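Local atomic coordinates of 70 kDa protein (PDB entry 4B2N), a protein that cleaves the polyisoprene chains of natural rubber oxidatively, working processively as a dioxygenase that carries two covalently attached c-type hemes. Residues A114-F119 and F226-I231; F119-W124 and P131-Q136; A364-E369 and D649-A654. All coordinates share one frame; numbering follows the deposited sequence.

Overall arrangement
Interactions 1 and 2 are neighbours, with centres 12 Å apart and Phe-119 in common; interaction 2 is nested inside the long loop of chain that interaction 1 closes. They also touch directly: the guanidinium of Arg-227 reaches the backbone carbonyl of Gln-123 (NH2 to O 3.1 Å, probably a hydrogen bond), and the ring of Phe-133 packs on the carbonyls of Tyr-117 and His-118. Both lie away from the heme-binding residues. Interaction 3 joins two helices on the far side of the chain's centre from interaction 1; the centres of interactions 1 and 3 are 52 Å apart. It alone is near a cofactor, with the side chain of Ile-366 about 6 Å from a bound heme c.

Interaction 1. Residues A114-F119 and F226-I231; sequences ATSYHF and FRTTPI
Ser-116 of the short helix 114-118 meets Thr-228 and Thr-229 in the loop that leaves helix 218-226, a helix-against-loop packing supplemented by bridging water. The contact is small, burying 111 Å² in all, and its two sides differ. On the tight side the beta carbons abut: Ser-116 CB stands 3.6 Å from Thr-228 CB, and the methyl of Thr-228 lies just beyond at the same serine carbon. Thr-228 is buried, and its hydroxyl sits between its own backbone N and carbonyl carbon (chi1 72°), where it bonds Met-225 O in the last turn of helix 218-226 and so ties the loop back to that helix. Arg-227 adds a salt bridge to Asp-224 of the same helix.

On the solvent side, Thr-229 is exposed and meets the serine hydroxyl more loosely, with Ser-116 OG 3.7 Å from Thr-229 N. No direct hydrogen bond crosses the contact; two waters do that work. The serine hydroxyl lies beside its backbone N, opposite the carbonyl carbon (chi1 -67°), which turns it to the loop and both waters. One water lies 2.8 Å from Ser-116 OG and donates to Thr-228 OG1 over 2.7 Å; it also points to Thr-229 O, at a separation so short that its exact length is doubtful. The second water is held unequally: its bond to Ser-116 OG is weak at 3.4 Å, whereas Thr-229 N donates to it over 2.9 Å.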
loop_
_atom_site.group_PDB
_atom_site.type_symbol
_atom_site.label_atom_id
_atom_site.label_comp_id
_atom_site.label_asym_id
_atom_site.label_seq_id
_atom_site.Cartn_x
_atom_site.Cartn_y
_atom_site.Cartn_z
ATOM N N ALA A 114 -0.221 -9.865 24.842
ATOM C CA ALA A 114 1.093 -9.303 25.108
ATOM C C ALA A 114 2.116 -10.329 25.701
ATOM O O ALA A 114 3.307 -10.384 25.280
ATOM C CB ALA A 114 0.925 -8.079 25.972
ATOM N N THR A 115 1.662 -11.193 26.595
ATOM C CA THR A 115 2.602 -12.200 27.138
ATOM C C THR A 115 3.056 -13.224 26.111
ATOM O O THR A 115 4.240 -13.665 26.101
ATOM C CB THR A 115 2.042 -12.858 28.427
ATOM O OG1 THR A 115 2.126 -11.856 29.450
ATOM C CG2 THR A 115 2.892 -14.090 28.864
ATOM N N SER A 116 2.182 -13.557 25.175
ATOM C CA SER A 116 2.590 -14.434 24.126
ATOM C C SER A 116 3.648 -13.789 23.228
ATOM O O SER A 116 4.590 -14.487 22.760
ATOM C CB SER A 116 1.410 -14.749 23.227
ATOM O OG SER A 116 0.423 -15.529 23.900
ATOM N N TYR A 117 3.465 -12.494 22.945
ATOM C CA TYR A 117 4.453 -11.784 22.179
ATOM C C TYR A 117 5.803 -11.712 22.947
ATOM O O TYR A 117 6.851 -11.983 22.400
ATOM C CB TYR A 117 3.991 -10.350 21.787
ATOM C CG TYR A 117 5.157 -9.549 21.320
ATOM C CD1 TYR A 117 5.566 -9.594 19.968
ATOM C CD2 TYR A 117 5.877 -8.753 22.194
ATOM C CE1 TYR A 117 6.670 -8.886 19.537
ATOM C CE2 TYR A 117 6.979 -8.014 21.782
ATOM C CZ TYR A 117 7.352 -8.087 20.422
ATOM O OH TYR A 117 8.392 -7.374 19.953
ATOM N N HIS A 118 5.731 -11.463 24.230
ATOM C CA HIS A 118 6.890 -11.418 25.080
ATOM C C HIS A 118 7.696 -12.696 24.997
ATOM O O HIS A 118 8.939 -12.655 25.164
ATOM C CB HIS A 118 6.451 -11.187 26.524
ATOM C CG HIS A 118 7.556 -10.734 27.430
ATOM N ND1 HIS A 118 8.310 -9.609 27.180
ATOM C CD2 HIS A 118 8.058 -11.308 28.592
ATOM C CE1 HIS A 118 9.215 -9.457 28.171
ATOM N NE2 HIS A 118 9.051 -10.490 29.048
ATOM N N PHE A 119 7.005 -13.815 24.776
ATOM C CA PHE A 119 7.657 -15.163 24.730
ATOM C C PHE A 119 7.766 -15.710 23.317
ATOM O O PHE A 119 8.014 -16.885 23.126
ATOM C CB PHE A 119 6.984 -16.174 25.721
ATOM C CG PHE A 119 7.327 -15.875 27.165
ATOM C CD1 PHE A 119 8.522 -16.339 27.734
ATOM C CD2 PHE A 119 6.519 -15.078 27.956
ATOM C CE1 PHE A 119 8.870 -16.044 29.070
ATOM C CE2 PHE A 119 6.852 -14.779 29.297
ATOM C CZ PHE A 119 8.034 -15.256 29.867
ATOM N N PHE A 226 0.174 -17.372 15.147
ATOM C CA PHE A 226 -0.879 -18.384 15.084
ATOM C C PHE A 226 -0.567 -19.473 16.115
ATOM O O PHE A 226 -1.499 -20.068 16.653
ATOM C CB PHE A 226 -1.081 -19.001 13.664
ATOM C CG PHE A 226 -2.036 -20.203 13.686
ATOM C CD1 PHE A 226 -3.387 -20.003 13.927
ATOM C CD2 PHE A 226 -1.575 -21.517 13.537
ATOM C CE1 PHE A 226 -4.265 -21.088 14.000
ATOM C CE2 PHE A 226 -2.449 -22.599 13.640
ATOM C CZ PHE A 226 -3.782 -22.385 13.856
ATOM N N ARG A 227 0.726 -19.709 16.397
ATOM C CA ARG A 227 1.124 -20.797 17.309
ATOM C C ARG A 227 1.199 -20.340 18.749
ATOM O O ARG A 227 1.599 -21.092 19.606
ATOM C CB ARG A 227 2.471 -21.409 16.909
ATOM C CG ARG A 227 2.459 -22.008 15.496
ATOM C CD ARG A 227 3.666 -22.915 15.252
ATOM N NE ARG A 227 4.934 -22.215 15.268
ATOM C CZ ARG A 227 5.368 -21.391 14.297
ATOM N NH1 ARG A 227 4.644 -21.111 13.197
ATOM N NH2 ARG A 227 6.549 -20.827 14.427
ATOM N N THR A 228 0.866 -19.074 19.026
ATOM C CA THR A 228 0.758 -18.636 20.387
ATOM C C THR A 228 -0.634 -18.897 21.007
ATOM O O THR A 228 -1.580 -19.245 20.287
ATOM C CB THR A 228 1.114 -17.119 20.508
ATOM O OG1 THR A 228 0.058 -16.320 19.941
ATOM C CG2 THR A 228 2.528 -16.814 19.908
ATOM N N THR A 229 -0.775 -18.690 22.324
ATOM C CA THR A 229 -2.092 -18.880 22.989
ATOM C C THR A 229 -3.219 -18.091 22.331
ATOM O O THR A 229 -3.125 -16.859 22.201
ATOM C CB THR A 229 -2.021 -18.572 24.496
ATOM O OG1 THR A 229 -1.067 -19.464 25.030
ATOM C CG2 THR A 229 -3.363 -18.811 25.226
ATOM N N PRO A 230 -4.293 -18.787 21.906
ATOM C CA PRO A 230 -5.326 -18.012 21.171
ATOM C C PRO A 230 -5.852 -16.841 22.051
ATOM O O PRO A 230 -5.987 -16.986 23.274
ATOM C CB PRO A 230 -6.411 -19.049 20.879
ATOM C CG PRO A 230 -5.654 -20.378 20.884
ATOM C CD PRO A 230 -4.536 -20.243 21.886
ATOM N N ILE A 231 -6.131 -15.687 21.440
ATOM C CA ILE A 231 -6.686 -14.571 22.175
ATOM C C ILE A 231 -8.096 -15.046 22.566
ATOM O O ILE A 231 -8.561 -14.822 23.703
ATOM C CB ILE A 231 -6.786 -13.299 21.313
ATOM C CG1 ILE A 231 -5.412 -12.760 21.034
ATOM C CG2 ILE A 231 -7.591 -12.205 22.007
ATOM C CD1 ILE A 231 -5.508 -11.706 19.963
HETATM O O HOH W 1 -1.434 -15.024 21.844
HETATM O O HOH W 2 1.917 -18.552 23.500
#

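Interaction 2. Residues F119-W124 and P131-Q136; sequences FIFLQW and PDFEEQ
The ring of Phe-133 is the bump of this contact, and the hollow that receives it is walled by Ile-120, Phe-121 and Trp-124. With CG anti to the backbone N (chi1 173°), the phenyl group leaves the first turn of helix 133-141 and carries its CD1-CE1-CZ side into the opposite segment. Each wall meets it differently. Ile-120 closes the far end: its CG2 methyl lies at the ring edge, near the ring plane, 3.8 Å from Phe-133 CE1 and close to CZ as well. Phe-121 presents an edge toward the Phe-133 face in an offset edge-to-face pair, planes at 87°, with Phe-121 CD2 3.8 Å from Phe-133 CE1. Trp-124 supplies the third wall through its six-membered ring, tilted only 24° from the phenyl plane but slid along it, so that the rings barely overlap and the nearest approach is Trp-124 CH2 to Phe-133 CD1 at 3.7 Å.

Together the three rings form an aromatic cluster that fastens the helically coiled residues 120-124 to the helix that starts nine residues after Trp-124, across the intervening loop. Arg-129 from that loop adds a cation-pi contact to Phe-133.

A second, shallower bump lies one turn further along the helix, where Gln-136 CB rests 3.6 Å from Trp-124 CZ3. The indole is also packed from its own segment: Ile-120 O and Phe-121 CA both lie about 3.4 Å above its plane, offset toward the rim, while its NE1 bonds Tyr-141 OH further along the same helix. Likewise, Phe-119 O stands 4.0 Å above the ring of Phe-121, over its centre.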
loop_
_atom_site.group_PDB
_atom_site.type_symbol
_atom_site.label_atom_id
_atom_site.label_comp_id
_atom_site.label_asym_id
_atom_site.label_seq_id
_atom_site.Cartn_x
_atom_site.Cartn_y
_atom_site.Cartn_z
ATOM N N PHE A 119 7.005 -13.815 24.776
ATOM C CA PHE A 119 7.657 -15.163 24.730
ATOM C C PHE A 119 7.766 -15.710 23.317
ATOM O O PHE A 119 8.014 -16.885 23.126
ATOM C CB PHE A 119 6.984 -16.174 25.721
ATOM C CG PHE A 119 7.327 -15.875 27.165
ATOM C CD1 PHE A 119 8.522 -16.339 27.734
ATOM C CD2 PHE A 119 6.519 -15.078 27.956
ATOM C CE1 PHE A 119 8.870 -16.044 29.070
ATOM C CE2 PHE A 119 6.852 -14.779 29.297
ATOM C CZ PHE A 119 8.034 -15.256 29.867
ATOM N N ILE A 120 7.491 -14.887 22.293
ATOM C CA ILE A 120 7.420 -15.442 20.938
ATOM C C ILE A 120 8.758 -16.029 20.470
ATOM O O ILE A 120 8.772 -16.708 19.493
ATOM C CB ILE A 120 6.991 -14.344 19.885
ATOM C CG1 ILE A 120 6.371 -14.981 18.619
ATOM C CG2 ILE A 120 8.120 -13.340 19.638
ATOM C CD1 ILE A 120 5.413 -13.992 17.997
ATOM N N PHE A 121 9.887 -15.725 21.083
ATOM C CA PHE A 121 11.142 -16.466 20.744
ATOM C C PHE A 121 10.886 -17.991 20.879
ATOM O O PHE A 121 11.582 -18.776 20.246
ATOM C CB PHE A 121 12.340 -16.060 21.650
ATOM C CG PHE A 121 12.075 -16.191 23.110
ATOM C CD1 PHE A 121 12.341 -17.404 23.771
ATOM C CD2 PHE A 121 11.558 -15.089 23.843
ATOM C CE1 PHE A 121 12.091 -17.500 25.119
ATOM C CE2 PHE A 121 11.282 -15.198 25.192
ATOM C CZ PHE A 121 11.517 -16.404 25.832
ATOM N N LEU A 122 9.953 -18.417 21.764
ATOM C CA LEU A 122 9.649 -19.871 21.863
ATOM C C LEU A 122 9.252 -20.394 20.514
ATOM O O LEU A 122 9.711 -21.471 20.114
ATOM C CB LEU A 122 8.555 -20.212 22.880
ATOM C CG LEU A 122 8.965 -19.924 24.314
ATOM C CD1 LEU A 122 7.747 -20.083 25.227
ATOM C CD2 LEU A 122 10.159 -20.823 24.734
ATOM N N GLN A 123 8.413 -19.633 19.784
ATOM C CA GLN A 123 7.953 -20.024 18.464
ATOM C C GLN A 123 9.051 -19.967 17.418
ATOM O O GLN A 123 8.938 -20.533 16.324
ATOM C CB GLN A 123 6.749 -19.127 18.002
ATOM C CG GLN A 123 5.422 -19.611 18.646
ATOM C CD GLN A 123 5.407 -19.453 20.150
ATOM O OE1 GLN A 123 5.815 -18.395 20.722
ATOM N NE2 GLN A 123 4.981 -20.529 20.833
ATOM N N TRP A 124 10.118 -19.240 17.708
ATOM C CA TRP A 124 11.267 -19.252 16.760
ATOM C C TRP A 124 12.136 -20.473 17.029
ATOM O O TRP A 124 13.097 -20.700 16.313
ATOM C CB TRP A 124 12.179 -18.083 17.034
ATOM C CG TRP A 124 11.555 -16.712 17.004
ATOM C CD1 TRP A 124 10.322 -16.343 16.472
ATOM C CD2 TRP A 124 12.121 -15.505 17.553
ATOM N NE1 TRP A 124 10.076 -15.035 16.660
ATOM C CE2 TRP A 124 11.142 -14.444 17.284
ATOM C CE3 TRP A 124 13.305 -15.194 18.204
ATOM C CZ2 TRP A 124 11.358 -13.119 17.662
ATOM C CZ3 TRP A 124 13.494 -13.863 18.639
ATOM C CH2 TRP A 124 12.565 -12.841 18.329
ATOM N N PRO A 131 19.210 -11.714 24.718
ATOM C CA PRO A 131 19.219 -10.322 25.204
ATOM C C PRO A 131 19.058 -9.372 24.054
ATOM O O PRO A 131 18.796 -8.181 24.283
ATOM C CB PRO A 131 20.588 -10.168 25.849
ATOM C CG PRO A 131 21.446 -11.237 25.232
ATOM C CD PRO A 131 20.483 -12.397 25.033
ATOM N N ASP A 132 19.224 -9.891 22.831
ATOM C CA ASP A 132 18.896 -9.069 21.634
ATOM C C ASP A 132 17.467 -9.305 21.075
ATOM O O ASP A 132 17.179 -9.007 19.904
ATOM C CB ASP A 132 19.937 -9.264 20.543
ATOM C CG ASP A 132 20.029 -10.725 20.072
ATOM O OD1 ASP A 132 19.379 -11.585 20.669
ATOM O OD2 ASP A 132 20.729 -10.954 19.078
ATOM N N PHE A 133 16.556 -9.812 21.929
ATOM C CA PHE A 133 15.210 -10.172 21.527
ATOM C C PHE A 133 14.558 -9.032 20.694
ATOM O O PHE A 133 14.020 -9.232 19.635
ATOM C CB PHE A 133 14.366 -10.420 22.777
ATOM C CG PHE A 133 12.897 -10.647 22.488
ATOM C CD1 PHE A 133 12.471 -11.813 21.852
ATOM C CD2 PHE A 133 11.919 -9.661 22.841
ATOM C CE1 PHE A 133 11.102 -12.007 21.596
ATOM C CE2 PHE A 133 10.546 -9.856 22.582
ATOM C CZ PHE A 133 10.148 -11.038 21.927
ATOM N N GLU A 134 14.619 -7.814 21.193
ATOM C CA GLU A 134 13.869 -6.750 20.566
ATOM C C GLU A 134 14.417 -6.505 19.137
ATOM O O GLU A 134 13.676 -6.397 18.153
ATOM C CB GLU A 134 13.958 -5.530 21.535
ATOM C CG GLU A 134 12.890 -4.494 21.306
ATOM C CD GLU A 134 13.072 -3.302 22.236
ATOM O OE1 GLU A 134 13.171 -3.483 23.491
ATOM O OE2 GLU A 134 13.093 -2.202 21.653
ATOM N N GLU A 135 15.728 -6.579 18.967
ATOM C CA GLU A 135 16.296 -6.509 17.633
ATOM C C GLU A 135 15.936 -7.698 16.743
ATOM O O GLU A 135 15.716 -7.532 15.549
ATOM C CB GLU A 135 17.814 -6.376 17.712
ATOM C CG GLU A 135 18.477 -6.371 16.326
ATOM C CD GLU A 135 19.972 -6.023 16.411
ATOM O OE1 GLU A 135 20.777 -6.806 16.951
ATOM O OE2 GLU A 135 20.322 -4.919 16.009
ATOM N N GLN A 136 15.989 -8.920 17.285
ATOM C CA GLN A 136 15.600 -10.092 16.523
ATOM C C GLN A 136 14.157 -10.036 16.007
ATOM O O GLN A 136 13.875 -10.526 14.900
ATOM C CB GLN A 136 15.820 -11.391 17.358
ATOM C CG GLN A 136 17.334 -11.661 17.484
ATOM C CD GLN A 136 17.624 -13.104 17.875
ATOM O OE1 GLN A 136 18.276 -13.393 18.906
ATOM N NE2 GLN A 136 17.192 -14.004 17.028
#

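Interaction 3. Residues A364-E369 and D649-A654; sequences AVIYHE and DSERWA
The backbones of helices 357-369 and 649-660 come nearest at Ile-366 and Glu-651, whose CA atoms are 7.0 Å apart. Ile-366 makes all the side-chain contacts from its segment. Its CG1 lies beside the backbone N, opposite the carbonyl carbon (chi1 -72°), and the terminal CD1 enters the groove between residues one turn apart: it touches Ala-654 CB at 3.6 Å and Glu-651 at both CA and CG, each 3.9 Å away. The small alanine permits this close approach. The glutamate carboxylate stays out of the contact, turning to Thr-648 N and to a salt bridge with Arg-370.

One helix precedes the heme-binding Cys-390, Cys-393 and His-394, and the other is the last of the chain, so the pairing is consistent with the packing of N- and C-terminal helices in cytochrome c domains. The side chain of Ile-366 is about 6 Å from that of Cys-390.

Within the first helix, Ala-364 O accepts from His-368 N and ND1, which arrive from opposite faces of the carbonyl plane. The bond from His-368 ND1 to Ala-364 O is 2.8 Å long, nearly straight at 167°, and lies in the imidazole plane, while His-368 NE2 accepts from the backbone N-H of Tyr-397, beyond the heme-binding motif.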
loop_
_atom_site.group_PDB
_atom_site.type_symbol
_atom_site.label_atom_id
_atom_site.label_comp_id
_atom_site.label_asym_id
_atom_site.label_seq_id
_atom_site.Cartn_x
_atom_site.Cartn_y
_atom_site.Cartn_z
ATOM N N ALA A 364 16.152 16.118 -16.676
ATOM C CA ALA A 364 14.894 16.795 -16.575
ATOM C C ALA A 364 14.317 16.949 -17.935
ATOM O O ALA A 364 13.130 16.766 -18.147
ATOM C CB ALA A 364 15.057 18.126 -15.913
ATOM N N VAL A 365 15.187 17.274 -18.890
ATOM C CA VAL A 365 14.750 17.452 -20.250
ATOM C C VAL A 365 14.281 16.139 -20.848
ATOM O O VAL A 365 13.262 16.122 -21.545
ATOM C CB VAL A 365 15.861 18.099 -21.144
ATOM C CG1 VAL A 365 15.361 18.247 -22.588
ATOM C CG2 VAL A 365 16.144 19.494 -20.624
ATOM N N ILE A 366 15.057 15.070 -20.630
ATOM C CA ILE A 366 14.750 13.802 -21.204
ATOM C C ILE A 366 13.413 13.400 -20.605
ATOM O O ILE A 366 12.495 12.992 -21.319
ATOM C CB ILE A 366 15.830 12.775 -20.848
ATOM C CG1 ILE A 366 17.152 13.064 -21.635
ATOM C CG2 ILE A 366 15.356 11.371 -21.251
ATOM C CD1 ILE A 366 18.376 12.555 -20.870
ATOM N N TYR A 367 13.310 13.535 -19.279
ATOM C CA TYR A 367 12.075 13.137 -18.543
ATOM C C TYR A 367 10.818 13.705 -19.256
ATOM O O TYR A 367 9.857 12.972 -19.563
ATOM C CB TYR A 367 12.164 13.582 -17.062
ATOM C CG TYR A 367 10.861 13.216 -16.321
ATOM C CD1 TYR A 367 9.755 14.005 -16.431
ATOM C CD2 TYR A 367 10.763 12.062 -15.565
ATOM C CE1 TYR A 367 8.548 13.653 -15.832
ATOM C CE2 TYR A 367 9.575 11.713 -14.973
ATOM C CZ TYR A 367 8.491 12.492 -15.106
ATOM O OH TYR A 367 7.319 12.110 -14.513
ATOM N N HIS A 368 10.838 15.005 -19.534
ATOM C CA HIS A 368 9.664 15.714 -20.049
ATOM C C HIS A 368 9.553 15.712 -21.575
ATOM O O HIS A 368 8.464 15.940 -22.140
ATOM C CB HIS A 368 9.733 17.141 -19.546
ATOM C CG HIS A 368 9.526 17.270 -18.072
ATOM N ND1 HIS A 368 10.560 17.189 -17.163
ATOM C CD2 HIS A 368 8.350 17.424 -17.342
ATOM C CE1 HIS A 368 10.038 17.338 -15.919
ATOM N NE2 HIS A 368 8.698 17.501 -16.035
ATOM N N GLU A 369 10.636 15.389 -22.281
ATOM C CA GLU A 369 10.572 15.615 -23.718
ATOM C C GLU A 369 10.931 14.463 -24.604
ATOM O O GLU A 369 10.555 14.487 -25.777
ATOM C CB GLU A 369 11.426 16.852 -24.125
ATOM C CG GLU A 369 10.980 18.147 -23.431
ATOM C CD GLU A 369 11.815 19.366 -23.787
ATOM O OE1 GLU A 369 12.492 19.360 -24.836
ATOM O OE2 GLU A 369 11.796 20.349 -23.035
ATOM N N ASP A 649 22.106 4.402 -22.649
ATOM C CA ASP A 649 22.660 4.389 -21.305
ATOM C C ASP A 649 22.949 5.815 -20.811
ATOM O O ASP A 649 22.810 6.091 -19.612
ATOM C CB ASP A 649 23.933 3.549 -21.236
ATOM C CG ASP A 649 23.668 2.057 -21.152
ATOM O OD1 ASP A 649 22.517 1.551 -21.154
ATOM O OD2 ASP A 649 24.676 1.350 -21.133
ATOM N N SER A 650 23.388 6.718 -21.703
ATOM C CA SER A 650 23.575 8.109 -21.292
ATOM C C SER A 650 22.275 8.778 -20.839
ATOM O O SER A 650 22.277 9.536 -19.837
ATOM C CB SER A 650 24.202 8.979 -22.379
ATOM O OG SER A 650 25.501 8.474 -22.552
ATOM N N GLU A 651 21.206 8.536 -21.586
ATOM C CA GLU A 651 19.874 9.007 -21.173
ATOM C C GLU A 651 19.502 8.441 -19.831
ATOM O O GLU A 651 19.022 9.178 -18.969
ATOM C CB GLU A 651 18.833 8.685 -22.203
ATOM C CG GLU A 651 18.907 9.627 -23.394
ATOM C CD GLU A 651 18.097 9.097 -24.553
ATOM O OE1 GLU A 651 18.043 7.861 -24.774
ATOM O OE2 GLU A 651 17.515 9.946 -25.243
ATOM N N ARG A 652 19.771 7.158 -19.620
ATOM C CA ARG A 652 19.441 6.514 -18.296
ATOM C C ARG A 652 20.151 7.133 -17.100
ATOM O O ARG A 652 19.504 7.427 -16.075
ATOM C CB ARG A 652 19.701 5.002 -18.352
ATOM C CG ARG A 652 18.880 4.268 -19.398
ATOM C CD ARG A 652 19.324 2.836 -19.578
ATOM N NE ARG A 652 18.323 2.173 -20.417
ATOM C CZ ARG A 652 18.579 1.631 -21.593
ATOM N NH1 ARG A 652 19.812 1.719 -22.066
ATOM N NH2 ARG A 652 17.602 1.091 -22.332
ATOM N N TRP A 653 21.477 7.308 -17.167
ATOM C CA TRP A 653 22.165 8.012 -16.063
ATOM C C TRP A 653 21.633 9.417 -15.834
ATOM O O TRP A 653 21.518 9.827 -14.665
ATOM C CB TRP A 653 23.677 8.063 -16.319
ATOM C CG TRP A 653 24.298 6.695 -16.323
ATOM C CD1 TRP A 653 24.905 6.052 -17.375
ATOM C CD2 TRP A 653 24.368 5.741 -15.192
ATOM N NE1 TRP A 653 25.355 4.784 -17.020
ATOM C CE2 TRP A 653 25.081 4.542 -15.709
ATOM C CE3 TRP A 653 23.934 5.749 -13.885
ATOM C CZ2 TRP A 653 25.327 3.427 -14.913
ATOM C CZ3 TRP A 653 24.209 4.630 -13.082
ATOM C CH2 TRP A 653 24.903 3.498 -13.583
ATOM N N ALA A 654 21.270 10.152 -16.923
ATOM C CA ALA A 654 20.749 11.523 -16.754
ATOM C C ALA A 654 19.411 11.469 -16.058
ATOM O O ALA A 654 19.136 12.277 -15.134
ATOM C CB ALA A 654 20.613 12.256 -18.089
#